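DNA replication and repair protein RecF (Caldanaerobacter subterraneus subsp. tengcongensis, PDB 5Z69) probably binds single-stranded DNA and ATP as an ABC-type ATPase and recombination mediator of the RecFOR repair pathway. Local coordinates at residues P127-I132 with C300-E305. Residues are numbered along the deposited sequence; the frame is centred on the assembly and turned at random.
Sequences PEDIEI and CLKLSE
The turn and short helix 131-134 that follow edge strand 122-125 of the mixed ATPase sheet pack here on the long helix 291-313, through Asp-129 on Lys-302 and Ile-132 on Leu-301. With the two backbones 8.1 Å apart at their nearest CA atoms, Asp-129 and Lys-302, side chains alone span the gap. Asp-129 lays its carboxylate against the aliphatic part of the lysine, which it crosses at about a right angle: OD2 lies 3.5 Å from Lys-302 CE, with Lys-302 CG and CD each 3.6 Å from the same Asp-129 OD2. The opposite charges are near but form no salt bridge: Asp-129 OD1 stays 4.2 Å from Lys-302 NZ, while Asp-129 OD2 accepts a hydrogen bond from Ser-126 N. The lysine bends at chi2 (-66°) and chi3 (-63°) and runs forward along its own helix, which brings Lys-302 NZ to 2.8 Å from Glu-305 OE1. That bond meets the syn side of the carboxylate, 20° out of its plane. Paired like this, and with Tyr-143 OH of helix 137-151 also on OE1, the two charges probably offset each other in the buried setting. Three residues on from Asp-129, Ile-132 adds the apolar half: its CG2, anti to the backbone N, comes to 3.7 Å from Leu-301 CD2, and its CD1 touches the same methyl. Tyr-143 also contacts Ile-132, Leu-301 and Lys-302. The Asp-129 side chain lies about 12 Å from the bound nucleotide analogue; this is turn-and-helix packing on helix 291-313 within the RecF/SMC-type P-loop ATPase fold.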
# COMPACT_ATOMS: atom_id res chain seq x y z
N PRO A 127 0.35 15.84 21.85
CA PRO A 127 -0.55 16.22 20.74
C PRO A 127 -0.03 15.76 19.38
O PRO A 127 -0.82 15.36 18.52
CB PRO A 127 -0.60 17.75 20.83
CG PRO A 127 -0.29 18.05 22.28
CD PRO A 127 0.71 17.00 22.69
N GLU A 128 1.29 15.79 19.20
CA GLU A 128 1.90 15.37 17.94
C GLU A 128 1.69 13.89 17.60
O GLU A 128 2.12 13.44 16.54
CB GLU A 128 3.40 15.65 17.97
CG GLU A 128 3.76 17.12 17.78
CD GLU A 128 3.44 17.96 19.00
OE1 GLU A 128 3.20 19.18 18.83
OE2 GLU A 128 3.42 17.40 20.12
N ASP A 129 1.05 13.13 18.48
CA ASP A 129 0.80 11.73 18.18
C ASP A 129 -0.15 11.61 16.98
O ASP A 129 -0.09 10.64 16.24
CB ASP A 129 0.25 11.00 19.42
CG ASP A 129 1.31 10.87 20.54
OD1 ASP A 129 2.52 10.88 20.24
OD2 ASP A 129 0.92 10.75 21.71
N ILE A 130 -1.00 12.61 16.78
CA ILE A 130 -1.91 12.61 15.63
C ILE A 130 -1.15 12.60 14.30
O ILE A 130 -1.69 12.19 13.27
CB ILE A 130 -2.88 13.83 15.66
CG1 ILE A 130 -4.10 13.55 14.78
CG2 ILE A 130 -2.16 15.12 15.25
CD1 ILE A 130 -4.84 14.79 14.33
N GLU A 131 0.12 13.01 14.33
CA GLU A 131 0.97 12.94 13.15
C GLU A 131 1.23 11.51 12.67
O GLU A 131 1.45 11.27 11.48
CB GLU A 131 2.31 13.61 13.43
CG GLU A 131 2.22 15.07 13.77
CD GLU A 131 3.56 15.63 14.20
OE1 GLU A 131 4.53 14.84 14.25
OE2 GLU A 131 3.65 16.84 14.49
N ILE A 132 1.20 10.56 13.60
CA ILE A 132 1.35 9.15 13.25
C ILE A 132 0.16 8.71 12.38
O ILE A 132 0.24 7.75 11.61
CB ILE A 132 1.45 8.24 14.50
CG1 ILE A 132 2.59 8.71 15.42
CG2 ILE A 132 1.63 6.77 14.09
CD1 ILE A 132 2.57 8.08 16.83
N CYS A 300 -6.18 5.74 20.88
CA CYS A 300 -6.29 4.28 20.88
C CYS A 300 -4.94 3.62 20.58
O CYS A 300 -4.59 2.60 21.17
CB CYS A 300 -7.33 3.82 19.86
SG CYS A 300 -9.05 4.22 20.28
N LEU A 301 -4.23 4.18 19.61
CA LEU A 301 -2.89 3.73 19.26
C LEU A 301 -1.97 3.75 20.48
O LEU A 301 -1.26 2.79 20.76
CB LEU A 301 -2.33 4.61 18.15
CG LEU A 301 -0.90 4.32 17.70
CD1 LEU A 301 -0.86 3.07 16.84
CD2 LEU A 301 -0.31 5.52 16.97
N LYS A 302 -2.00 4.86 21.22
CA LYS A 302 -1.11 5.04 22.38
C LYS A 302 -1.58 4.21 23.58
O LYS A 302 -0.77 3.64 24.31
CB LYS A 302 -1.00 6.52 22.75
CG LYS A 302 -0.47 7.43 21.63
CD LYS A 302 0.99 7.14 21.27
CE LYS A 302 1.90 7.43 22.48
NZ LYS A 302 3.37 7.25 22.23
N LEU A 303 -2.89 4.14 23.77
CA LEU A 303 -3.46 3.27 24.80
C LEU A 303 -3.02 1.83 24.56
O LEU A 303 -2.72 1.10 25.50
CB LEU A 303 -4.99 3.38 24.83
CG LEU A 303 -5.56 4.65 25.47
CD1 LEU A 303 -7.08 4.65 25.39
CD2 LEU A 303 -5.09 4.79 26.92
N SER A 304 -2.94 1.45 23.29
CA SER A 304 -2.51 0.11 22.91
C SER A 304 -1.01 -0.11 23.12
O SER A 304 -0.57 -1.21 23.50
CB SER A 304 -2.86 -0.16 21.45
OG SER A 304 -4.25 -0.30 21.31
N GLU A 305 -0.23 0.93 22.85
CA GLU A 305 1.20 0.89 23.09
C GLU A 305 1.42 0.55 24.55
O GLU A 305 2.17 -0.38 24.89
CB GLU A 305 1.85 2.24 22.75
CG GLU A 305 3.36 2.27 22.96
CD GLU A 305 3.94 3.67 22.85
OE1 GLU A 305 3.38 4.49 22.07
OE2 GLU A 305 4.95 3.95 23.54